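Local atomic coordinates of chloramphenicol acetyltransferase (Aliivibrio fischeri, PDB entry 6PXA), a protein that probably transfers the acetyl group of acetyl-CoA to the 3-hydroxyl of chloramphenicol, as a trimeric hexapeptide-repeat acyltransferase that here also holds taurocholic acid. Residues B[30-35]-B[76-81]; B[8-13]-B[34-39]; B[22-27]-B[66-71]. One frame throughout, in Å; residues are numbered along the deposited sequence.

How the interactions relate
From the N terminus the chain first runs through 8-13, makes strand 14-15, and continues through 22-27 and 30-35 into the loop 34-39, which returns to 8-13; interaction 2 closes that loop. Interactions 3 and 1 then join 22-27 to 66-71 and 30-35 to 76-81, parallel pairs in two different sheets of the beta-helix; their segments alternate along the chain. Interaction 2 crosses interaction 3 in the same way. Interactions 1 and 2 share Ser34 and Gly35, meet again where Ser81 reaches His38, and both touch taurocholic acid and the second subunit. Interaction 3 lies apart, its centre about 19 Å from that of interaction 1.

Interaction 1 of 3, residues B[30-35]-B[76-81]; sequences YSYYSG and FCSIAS. With TCH (taurocholic acid), chain M.
A side-chain bond from Cys77 N to Ser31 OG, 3.0 Å long, precedes the backbone bonds that pair two neighbouring coils of the left-handed beta-helix of this hexapeptide-repeat family. The same hydroxyl also bonds Gly74 O. Tyr32 grips the neighbouring strand through both backbone polar atoms: its N donates to Cys77 O, and its O accepts from Ile79 N. Ser34 N then meets Ile79 O at 3.1 Å, almost straight at 168°. A water accepts from Ser81 N and is weakly bonded to Ser34 OG.

The Tyr32 ring is sandwiched. Its CG sits between the backbone N and the carbonyl carbon (chi1 71°), one face turned to C22 of taurocholic acid, which comes to 3.2 Å from CE2, and the other to Ile79 N; Ser78 CA adds an off-centre CH-pi contact. On the sheet face of Tyr33 and Ile79 the two side chains cross at about a right angle, Tyr33 CD1 lying 3.8 Å from Ile79 CG2, while the Tyr33 hydroxyl is bonded to Gly82 N.

Ahead of the paired strands, the Tyr30 and Phe76 rings run side by side, planes 6° apart but displaced, with little of one ring over the other. Phe108 of the second subunit meets Tyr30, and Phe101 of that subunit meets Phe76 edge-to-face. Across the pair itself, Tyr30 CD2 lies 3.7 Å from Phe76 CE1.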
loop_
_atom_site.group_PDB
_atom_site.type_symbol
_atom_site.label_atom_id
_atom_site.label_comp_id
_atom_site.label_asym_id
_atom_site.label_seq_id
_atom_site.Cartn_x
_atom_site.Cartn_y
_atom_site.Cartn_z
ATOM N N TYR B 30 8.371 -1.691 26.423
ATOM C CA TYR B 30 8.165 -0.326 25.925
ATOM C C TYR B 30 7.752 -0.261 24.458
ATOM O O TYR B 30 7.122 0.712 24.048
ATOM C CB TYR B 30 9.413 0.527 26.204
ATOM C CG TYR B 30 9.644 0.686 27.708
ATOM C CD1 TYR B 30 8.842 1.532 28.457
ATOM C CD2 TYR B 30 10.628 -0.031 28.366
ATOM C CE1 TYR B 30 9.013 1.672 29.814
ATOM C CE2 TYR B 30 10.821 0.101 29.742
ATOM C CZ TYR B 30 10.007 0.955 30.460
ATOM O OH TYR B 30 10.179 1.096 31.823
ATOM N N SER B 31 8.038 -1.292 23.668
ATOM C CA SER B 31 7.589 -1.291 22.280
ATOM C C SER B 31 6.086 -1.048 22.195
ATOM O O SER B 31 5.305 -1.600 22.981
ATOM C CB SER B 31 7.960 -2.620 21.627
ATOM O OG SER B 31 9.348 -2.799 21.745
ATOM N N TYR B 32 5.686 -0.204 21.233
ATOM C CA TYR B 32 4.312 0.260 21.127
ATOM C C TYR B 32 3.854 0.254 19.674
ATOM O O TYR B 32 4.653 0.363 18.741
ATOM C CB TYR B 32 4.149 1.695 21.678
ATOM C CG TYR B 32 4.786 2.771 20.799
ATOM C CD1 TYR B 32 6.109 3.169 20.994
ATOM C CD2 TYR B 32 4.068 3.387 19.777
ATOM C CE1 TYR B 32 6.692 4.132 20.196
ATOM C CE2 TYR B 32 4.651 4.352 18.966
ATOM C CZ TYR B 32 5.954 4.731 19.189
ATOM O OH TYR B 32 6.550 5.696 18.404
ATOM N N TYR B 33 2.536 0.203 19.501
ATOM C CA TYR B 33 1.889 0.354 18.201
ATOM C C TYR B 33 0.998 1.588 18.255
ATOM O O TYR B 33 0.127 1.689 19.128
ATOM C CB TYR B 33 1.069 -0.900 17.859
ATOM C CG TYR B 33 0.232 -0.835 16.585
ATOM C CD1 TYR B 33 0.817 -0.549 15.360
ATOM C CD2 TYR B 33 -1.139 -1.092 16.608
ATOM C CE1 TYR B 33 0.057 -0.504 14.176
ATOM C CE2 TYR B 33 -1.907 -1.041 15.418
ATOM C CZ TYR B 33 -1.286 -0.741 14.209
ATOM O OH TYR B 33 -1.997 -0.676 13.011
ATOM N N SER B 34 1.198 2.509 17.320
ATOM C CA SER B 34 0.371 3.717 17.200
ATOM C C SER B 34 -0.512 3.534 15.969
ATOM O O SER B 34 -0.145 3.941 14.862
ATOM C CB SER B 34 1.229 4.973 17.093
ATOM O OG SER B 34 2.227 4.815 16.094
ATOM N N GLY B 35 -1.703 2.962 16.181
ATOM C CA GLY B 35 -2.443 2.393 15.074
ATOM C C GLY B 35 -3.727 3.115 14.738
ATOM O O GLY B 35 -4.590 2.531 14.081
ATOM N N PHE B 76 11.868 -1.253 22.938
ATOM C CA PHE B 76 12.041 0.126 22.500
ATOM C C PHE B 76 11.778 0.289 21.008
ATOM O O PHE B 76 12.422 1.108 20.339
ATOM C CB PHE B 76 13.436 0.619 22.859
ATOM C CG PHE B 76 13.649 0.781 24.339
ATOM C CD1 PHE B 76 12.931 1.713 25.050
ATOM C CD2 PHE B 76 14.547 -0.022 25.027
ATOM C CE1 PHE B 76 13.119 1.867 26.427
ATOM C CE2 PHE B 76 14.743 0.138 26.403
ATOM C CZ PHE B 76 14.022 1.076 27.095
ATOM N N CYS B 77 10.847 -0.497 20.477
ATOM C CA CYS B 77 10.498 -0.423 19.071
ATOM C C CYS B 77 9.295 0.483 18.884
ATOM O O CYS B 77 8.397 0.541 19.728
ATOM C CB CYS B 77 10.198 -1.807 18.486
ATOM S SG CYS B 77 11.662 -2.812 18.307
ATOM N N SER B 78 9.300 1.198 17.775
ATOM C CA SER B 78 8.239 2.140 17.420
ATOM C C SER B 78 7.591 1.608 16.161
ATOM O O SER B 78 8.236 1.564 15.110
ATOM C CB SER B 78 8.784 3.553 17.190
ATOM O OG SER B 78 9.358 4.064 18.386
ATOM N N ILE B 79 6.335 1.185 16.265
ATOM C CA ILE B 79 5.620 0.577 15.145
ATOM C C ILE B 79 4.480 1.507 14.728
ATOM O O ILE B 79 3.499 1.680 15.464
ATOM C CB ILE B 79 5.109 -0.829 15.488
ATOM C CG1 ILE B 79 6.293 -1.732 15.874
ATOM C CG2 ILE B 79 4.345 -1.393 14.293
ATOM C CD1 ILE B 79 5.906 -3.189 16.073
ATOM N N ALA B 80 4.578 2.075 13.523
ATOM C CA ALA B 80 3.600 3.068 13.085
ATOM C C ALA B 80 2.361 2.422 12.461
ATOM O O ALA B 80 2.329 1.220 12.160
ATOM C CB ALA B 80 4.233 4.056 12.095
ATOM N N SER B 81 1.340 3.254 12.239
ATOM C CA SER B 81 0.010 2.757 11.885
ATOM C C SER B 81 0.050 1.942 10.594
ATOM O O SER B 81 0.754 2.288 9.638
ATOM C CB SER B 81 -0.963 3.921 11.739
ATOM O OG SER B 81 -2.316 3.484 11.725
HETATM C C1 TCH M . 2.188 15.485 17.982
HETATM C C2 TCH M . 1.877 16.013 19.430
HETATM C C3 TCH M . 3.079 16.827 19.988
HETATM O O3 TCH M . 2.830 17.156 21.300
HETATM C C4 TCH M . 4.450 16.051 19.899
HETATM C C5 TCH M . 4.726 15.454 18.496
HETATM C C6 TCH M . 6.040 14.623 18.479
HETATM C C7 TCH M . 5.893 13.186 19.132
HETATM O O7 TCH M . 5.797 13.316 20.510
HETATM C C8 TCH M . 4.660 12.431 18.583
HETATM C C9 TCH M . 3.360 13.325 18.727
HETATM C C10 TCH M . 3.494 14.652 17.949
HETATM C C11 TCH M . 2.131 12.495 18.304
HETATM C C12 TCH M . 2.008 11.202 18.934
HETATM O O12 TCH M . 1.656 11.308 20.288
HETATM C C13 TCH M . 3.412 10.361 18.918
HETATM C C14 TCH M . 4.420 11.121 19.410
HETATM C C15 TCH M . 5.705 10.163 19.299
HETATM C C16 TCH M . 5.173 8.868 19.680
HETATM C C17 TCH M . 3.654 9.050 19.850
HETATM C C18 TCH M . 3.677 9.955 17.460
HETATM C C19 TCH M . 3.779 14.346 16.471
HETATM O O1S TCH M . 5.571 5.600 27.800
HETATM C C20 TCH M . 2.955 7.822 19.494
HETATM C C21 TCH M . 1.406 7.886 19.611
HETATM C C22 TCH M . 3.399 6.828 20.595
HETATM C C23 TCH M . 2.816 7.166 21.961
HETATM C C24 TCH M . 3.327 6.179 23.000
HETATM N N24 TCH M . 4.627 6.379 23.588
HETATM O O24 TCH M . 2.673 5.254 23.310
HETATM C C25 TCH M . 5.130 5.457 24.590
HETATM C C26 TCH M . 6.426 6.052 25.109
HETATM S S26 TCH M . 6.814 5.361 26.740
HETATM O O2S TCH M . 6.993 3.739 26.501
HETATM O O3S TCH M . 8.199 6.102 27.244
HETATM O O HOH W 1 1.217 6.110 13.215
#

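Interaction 2 of 3, residues B[8-13]-B[34-39]; sequences NSWLEG and SGFYHS. With TCH (taurocholic acid), chain M.
Trp10 turns the edge of its indole toward the face of Phe36 in an offset edge-to-face pair, planes at 63°, with Trp10 CD1 lying 3.8 Å from Phe36 CD2. The Phe36 ring also has Trp10 N over one face, 3.4 Å above its plane and displaced toward the rim; Tyr37 CD2 lies at its edge. Phe36 CD2 in turn stands over the centre of the Tyr37 ring. Anti to its backbone N (chi1 173°), Phe36 CG is 3.5 Å from Trp10 N, while CD1 reaches Ser9 CA and CE1 reaches Asn8 O.

Tyr37 lies alongside Trp10, the rings near parallel but slid apart, and its CE2 and CZ both come to 3.6 Å from Trp10 CD1. Their polar ends are held by the second subunit: Trp10 NE1 donates to Asp53 of that chain, and Tyr37 OH bonds Tyr49 N there.

A type I turn from Ser9 to Glu12 carries the indole, closed by Glu12 N to Ser9 O; Glu12 OE1 curls back to accept from Asn8 N at 2.8 Å. A water links Glu12 O to Phe36 N.

Within the turn, Leu11 O accepts from O12 of taurocholic acid at 2.8 Å; just after it, Gly13 CA lies 3.2 Å from the ligand's O24. The arrangement is an aromatic cluster of Trp10, Phe36 and Tyr37 joining two loops at the subunit interface, and the turn, with Gly13, lines part of the taurocholic acid pocket.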
loop_
_atom_site.group_PDB
_atom_site.type_symbol
_atom_site.label_atom_id
_atom_site.label_comp_id
_atom_site.label_asym_id
_atom_site.label_seq_id
_atom_site.Cartn_x
_atom_site.Cartn_y
_atom_site.Cartn_z
ATOM N N ASN B 8 -8.315 6.304 20.049
ATOM C CA ASN B 8 -9.141 7.506 20.044
ATOM C C ASN B 8 -8.480 8.683 19.340
ATOM O O ASN B 8 -9.182 9.574 18.856
ATOM C CB ASN B 8 -9.501 7.913 21.473
ATOM C CG ASN B 8 -10.578 7.029 22.081
ATOM O OD1 ASN B 8 -11.238 6.256 21.379
ATOM N ND2 ASN B 8 -10.774 7.153 23.388
ATOM N N SER B 9 -7.154 8.725 19.275
ATOM C CA SER B 9 -6.493 9.716 18.434
ATOM C C SER B 9 -5.127 9.172 18.069
ATOM O O SER B 9 -4.645 8.211 18.675
ATOM C CB SER B 9 -6.374 11.087 19.126
ATOM O OG SER B 9 -5.476 11.032 20.215
ATOM N N TRP B 10 -4.506 9.786 17.065
ATOM C CA TRP B 10 -3.161 9.357 16.700
ATOM C C TRP B 10 -2.104 9.839 17.674
ATOM O O TRP B 10 -0.920 9.553 17.471
ATOM C CB TRP B 10 -2.808 9.817 15.277
ATOM C CG TRP B 10 -3.214 11.207 14.920
ATOM C CD1 TRP B 10 -4.418 11.603 14.376
ATOM C CD2 TRP B 10 -2.419 12.401 15.037
ATOM N NE1 TRP B 10 -4.417 12.969 14.161
ATOM C CE2 TRP B 10 -3.205 13.483 14.546
ATOM C CE3 TRP B 10 -1.123 12.662 15.493
ATOM C CZ2 TRP B 10 -2.740 14.813 14.529
ATOM C CZ3 TRP B 10 -0.658 13.968 15.464
ATOM C CH2 TRP B 10 -1.469 15.036 14.979
ATOM N N LEU B 11 -2.491 10.590 18.702
ATOM C CA LEU B 11 -1.572 10.941 19.768
ATOM C C LEU B 11 -1.303 9.762 20.684
ATOM O O LEU B 11 -0.348 9.805 21.460
ATOM C CB LEU B 11 -2.125 12.104 20.594
ATOM C CG LEU B 11 -2.502 13.433 19.906
ATOM C CD1 LEU B 11 -2.910 14.466 20.907
ATOM C CD2 LEU B 11 -1.377 13.962 19.025
ATOM N N GLU B 12 -2.114 8.712 20.577
ATOM C CA GLU B 12 -2.108 7.580 21.488
ATOM C C GLU B 12 -1.310 6.428 20.909
ATOM O O GLU B 12 -1.455 6.083 19.730
ATOM C CB GLU B 12 -3.533 7.097 21.761
ATOM C CG GLU B 12 -4.422 8.058 22.532
ATOM C CD GLU B 12 -5.794 7.451 22.816
ATOM O OE1 GLU B 12 -6.310 6.710 21.949
ATOM O OE2 GLU B 12 -6.342 7.686 23.915
ATOM N N GLY B 13 -0.490 5.809 21.761
ATOM C CA GLY B 13 0.161 4.563 21.423
ATOM C C GLY B 13 -0.246 3.454 22.381
ATOM O O GLY B 13 -0.680 3.732 23.507
ATOM N N SER B 34 1.198 2.509 17.320
ATOM C CA SER B 34 0.371 3.717 17.200
ATOM C C SER B 34 -0.512 3.534 15.969
ATOM O O SER B 34 -0.145 3.941 14.862
ATOM C CB SER B 34 1.229 4.973 17.093
ATOM O OG SER B 34 2.227 4.815 16.094
ATOM N N GLY B 35 -1.703 2.962 16.181
ATOM C CA GLY B 35 -2.443 2.393 15.074
ATOM C C GLY B 35 -3.727 3.115 14.738
ATOM O O GLY B 35 -4.590 2.531 14.081
ATOM N N PHE B 36 -3.849 4.388 15.154
ATOM C CA PHE B 36 -5.099 5.124 14.982
ATOM C C PHE B 36 -5.632 5.050 13.554
ATOM O O PHE B 36 -6.831 4.849 13.343
ATOM C CB PHE B 36 -4.917 6.594 15.381
ATOM C CG PHE B 36 -6.122 7.458 15.085
ATOM C CD1 PHE B 36 -7.230 7.446 15.926
ATOM C CD2 PHE B 36 -6.156 8.281 13.959
ATOM C CE1 PHE B 36 -8.357 8.256 15.651
ATOM C CE2 PHE B 36 -7.277 9.073 13.684
ATOM C CZ PHE B 36 -8.379 9.051 14.536
ATOM N N TYR B 37 -4.774 5.244 12.560
ATOM C CA TYR B 37 -5.323 5.381 11.217
ATOM C C TYR B 37 -5.761 4.052 10.606
ATOM O O TYR B 37 -6.406 4.062 9.554
ATOM C CB TYR B 37 -4.312 6.100 10.313
ATOM C CG TYR B 37 -4.349 7.614 10.541
ATOM C CD1 TYR B 37 -5.383 8.395 10.012
ATOM C CD2 TYR B 37 -3.384 8.243 11.324
ATOM C CE1 TYR B 37 -5.430 9.796 10.250
ATOM C CE2 TYR B 37 -3.431 9.595 11.584
ATOM C CZ TYR B 37 -4.441 10.365 11.030
ATOM O OH TYR B 37 -4.452 11.699 11.298
ATOM N N HIS B 38 -5.486 2.912 11.244
ATOM C CA HIS B 38 -5.984 1.649 10.716
ATOM C C HIS B 38 -6.950 0.939 11.658
ATOM O O HIS B 38 -7.256 -0.234 11.439
ATOM C CB HIS B 38 -4.804 0.771 10.311
ATOM C CG HIS B 38 -3.975 1.387 9.218
ATOM N ND1 HIS B 38 -3.128 2.451 9.441
ATOM C CD2 HIS B 38 -3.928 1.141 7.885
ATOM C CE1 HIS B 38 -2.563 2.814 8.299
ATOM N NE2 HIS B 38 -3.051 2.049 7.335
ATOM N N SER B 39 -7.428 1.625 12.699
ATOM C CA SER B 39 -8.656 1.316 13.439
ATOM C C SER B 39 -8.556 0.185 14.450
ATOM O O SER B 39 -9.255 0.221 15.464
ATOM C CB SER B 39 -9.809 0.996 12.483
ATOM O OG SER B 39 -10.120 2.123 11.668
HETATM C C1 TCH M . 2.188 15.485 17.982
HETATM C C2 TCH M . 1.877 16.013 19.430
HETATM C C3 TCH M . 3.079 16.827 19.988
HETATM O O3 TCH M . 2.830 17.156 21.300
HETATM C C4 TCH M . 4.450 16.051 19.899
HETATM C C5 TCH M . 4.726 15.454 18.496
HETATM C C6 TCH M . 6.040 14.623 18.479
HETATM C C7 TCH M . 5.893 13.186 19.132
HETATM O O7 TCH M . 5.797 13.316 20.510
HETATM C C8 TCH M . 4.660 12.431 18.583
HETATM C C9 TCH M . 3.360 13.325 18.727
HETATM C C10 TCH M . 3.494 14.652 17.949
HETATM C C11 TCH M . 2.131 12.495 18.304
HETATM C C12 TCH M . 2.008 11.202 18.934
HETATM O O12 TCH M . 1.656 11.308 20.288
HETATM C C13 TCH M . 3.412 10.361 18.918
HETATM C C14 TCH M . 4.420 11.121 19.410
HETATM C C15 TCH M . 5.705 10.163 19.299
HETATM C C16 TCH M . 5.173 8.868 19.680
HETATM C C17 TCH M . 3.654 9.050 19.850
HETATM C C18 TCH M . 3.677 9.955 17.460
HETATM C C19 TCH M . 3.779 14.346 16.471
HETATM O O1S TCH M . 5.571 5.600 27.800
HETATM C C20 TCH M . 2.955 7.822 19.494
HETATM C C21 TCH M . 1.406 7.886 19.611
HETATM C C22 TCH M . 3.399 6.828 20.595
HETATM C C23 TCH M . 2.816 7.166 21.961
HETATM C C24 TCH M . 3.327 6.179 23.000
HETATM N N24 TCH M . 4.627 6.379 23.588
HETATM O O24 TCH M . 2.673 5.254 23.310
HETATM C C25 TCH M . 5.130 5.457 24.590
HETATM C C26 TCH M . 6.426 6.052 25.109
HETATM S S26 TCH M . 6.814 5.361 26.740
HETATM O O2S TCH M . 6.993 3.739 26.501
HETATM O O3S TCH M . 8.199 6.102 27.244
HETATM O O HOH W 2 -2.026 6.159 17.234
#

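Interaction 3 of 3, residues B[22-27]-B[66-71]; sequences NPNIEV and GEVDKL
Asn24 reaches across to Val68 and Lys70 with its side chain. From CB, the chain turns so that CG lies anti to the carbonyl carbon (chi1 -73°), and CG is 3.8 Å from Val68 CG2. At the tip of the amide, ND2 is 3.6 Å from Val68 CG2; OD1 is near that methyl too and also lies against the aliphatic part of Lys70, 4.0 Å from CG and just as far from CE. The apolar methyl leaves the polar need of ND2 to another residue: it is bonded to Leu51 O. Asn24 crosses both Val68 and Lys70 at about a right angle, and Trp60 of helix 57-60 packs on Asn24 and Val68 alike.

Asn24 N is held by the residue two before it. Asn22 OD1 accepts from Asn24 N at 2.8 Å in an Asx turn, the N-H coming from above the plane of the side-chain carbonyl, and Ile25 N closes a type I turn onto Asn22 O.

Out of this turn the chain enters strand 25-27. Leu71 N donates to Asn24 O, and Glu26 N to Leu71 O at 3.0 Å with an angle of 169°, so the two bonds flank Ile25 as one parallel bridge. Ile25 CA adds a CA-H...O contact to the same Leu71 O. The Ile25 and Leu71 side chains run side by side in the same direction, CG2 of the first 4.1 Å from CD2 of the second, and both touch Val47 of strand 47-48.

Strand 25-27 is the outermost of its sheet within this chain, and strand 71-73 continues the pairing through Ile73, which bonds Glu26. Parallel stacking of short strands from successive coils is characteristic of the left-handed beta-helix of hexapeptide-repeat acyltransferases.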
loop_
_atom_site.group_PDB
_atom_site.type_symbol
_atom_site.label_atom_id
_atom_site.label_comp_id
_atom_site.label_asym_id
_atom_site.label_seq_id
_atom_site.Cartn_x
_atom_site.Cartn_y
_atom_site.Cartn_z
ATOM N N ASN B 22 -1.341 -13.532 21.943
ATOM C CA ASN B 22 -1.039 -14.693 21.129
ATOM C C ASN B 22 0.219 -15.370 21.657
ATOM O O ASN B 22 1.282 -14.735 21.697
ATOM C CB ASN B 22 -0.849 -14.283 19.671
ATOM C CG ASN B 22 -0.824 -15.464 18.723
ATOM O OD1 ASN B 22 -0.389 -16.558 19.087
ATOM N ND2 ASN B 22 -1.286 -15.245 17.494
ATOM N N PRO B 23 0.157 -16.649 22.037
ATOM C CA PRO B 23 1.374 -17.326 22.510
ATOM C C PRO B 23 2.472 -17.359 21.465
ATOM O O PRO B 23 3.633 -17.635 21.803
ATOM C CB PRO B 23 0.880 -18.743 22.865
ATOM C CG PRO B 23 -0.396 -18.925 22.118
ATOM C CD PRO B 23 -1.014 -17.546 22.017
ATOM N N ASN B 24 2.152 -17.066 20.212
ATOM C CA ASN B 24 3.142 -17.131 19.159
ATOM C C ASN B 24 3.771 -15.777 18.880
ATOM O O ASN B 24 4.598 -15.667 17.964
ATOM C CB ASN B 24 2.521 -17.735 17.901
ATOM C CG ASN B 24 2.291 -19.217 18.031
ATOM O OD1 ASN B 24 3.158 -19.947 18.519
ATOM N ND2 ASN B 24 1.098 -19.676 17.649
ATOM N N ILE B 25 3.458 -14.768 19.694
ATOM C CA ILE B 25 4.100 -13.459 19.612
ATOM C C ILE B 25 4.861 -13.204 20.903
ATOM O O ILE B 25 4.381 -13.522 21.997
ATOM C CB ILE B 25 3.106 -12.312 19.357
ATOM C CG1 ILE B 25 2.249 -12.593 18.144
ATOM C CG2 ILE B 25 3.876 -11.034 19.075
ATOM C CD1 ILE B 25 1.186 -11.493 17.859
ATOM N N GLU B 26 6.065 -12.658 20.765
ATOM C CA GLU B 26 6.871 -12.208 21.890
ATOM C C GLU B 26 7.249 -10.752 21.622
ATOM O O GLU B 26 7.827 -10.452 20.575
ATOM C CB GLU B 26 8.110 -13.094 22.044
ATOM C CG GLU B 26 9.260 -12.436 22.748
ATOM C CD GLU B 26 10.515 -13.291 22.704
ATOM O OE1 GLU B 26 10.388 -14.518 22.489
ATOM O OE2 GLU B 26 11.621 -12.734 22.877
ATOM N N VAL B 27 6.909 -9.850 22.545
ATOM C CA VAL B 27 7.220 -8.429 22.401
ATOM C C VAL B 27 7.893 -7.927 23.672
ATOM O O VAL B 27 7.399 -8.171 24.778
ATOM C CB VAL B 27 5.968 -7.580 22.103
ATOM C CG1 VAL B 27 6.378 -6.153 21.853
ATOM C CG2 VAL B 27 5.205 -8.125 20.921
ATOM N N GLY B 66 1.103 -28.459 15.269
ATOM C CA GLY B 66 2.553 -28.406 15.341
ATOM C C GLY B 66 3.051 -26.966 15.365
ATOM O O GLY B 66 2.285 -26.007 15.304
ATOM N N GLU B 67 4.375 -26.823 15.447
ATOM C CA GLU B 67 4.978 -25.506 15.624
ATOM C C GLU B 67 4.834 -24.666 14.362
ATOM O O GLU B 67 4.907 -25.179 13.243
ATOM C CB GLU B 67 6.459 -25.629 15.993
ATOM C CG GLU B 67 6.751 -26.273 17.356
ATOM C CD GLU B 67 8.183 -26.800 17.456
ATOM O OE1 GLU B 67 8.842 -26.916 16.399
ATOM O OE2 GLU B 67 8.651 -27.098 18.580
ATOM N N VAL B 68 4.623 -23.370 14.558
ATOM C CA VAL B 68 4.495 -22.393 13.474
ATOM C C VAL B 68 5.570 -21.318 13.633
ATOM O O VAL B 68 6.211 -21.199 14.681
ATOM C CB VAL B 68 3.099 -21.740 13.435
ATOM C CG1 VAL B 68 2.021 -22.779 13.133
ATOM C CG2 VAL B 68 2.813 -21.009 14.739
ATOM N N ASP B 69 5.748 -20.520 12.568
ATOM C CA ASP B 69 6.658 -19.379 12.632
ATOM C C ASP B 69 6.175 -18.366 13.669
ATOM O O ASP B 69 4.983 -18.055 13.766
ATOM C CB ASP B 69 6.792 -18.709 11.246
ATOM C CG ASP B 69 7.463 -19.625 10.220
ATOM O OD1 ASP B 69 8.358 -20.427 10.599
ATOM O OD2 ASP B 69 7.051 -19.614 9.034
ATOM N N LYS B 70 7.102 -17.869 14.474
ATOM C CA LYS B 70 6.776 -16.944 15.543
ATOM C C LYS B 70 7.222 -15.535 15.155
ATOM O O LYS B 70 8.110 -15.344 14.318
ATOM C CB LYS B 70 7.422 -17.381 16.862
ATOM C CG LYS B 70 6.747 -18.618 17.501
ATOM C CD LYS B 70 7.479 -19.133 18.715
ATOM C CE LYS B 70 7.100 -20.617 18.941
ATOM N NZ LYS B 70 7.877 -21.284 20.029
ATOM N N LEU B 71 6.586 -14.543 15.776
ATOM C CA LEU B 71 6.920 -13.133 15.587
ATOM C C LEU B 71 7.549 -12.622 16.884
ATOM O O LEU B 71 6.895 -12.589 17.928
ATOM C CB LEU B 71 5.677 -12.322 15.213
ATOM C CG LEU B 71 5.866 -10.803 15.316
ATOM C CD1 LEU B 71 6.910 -10.325 14.319
ATOM C CD2 LEU B 71 4.553 -10.045 15.159
#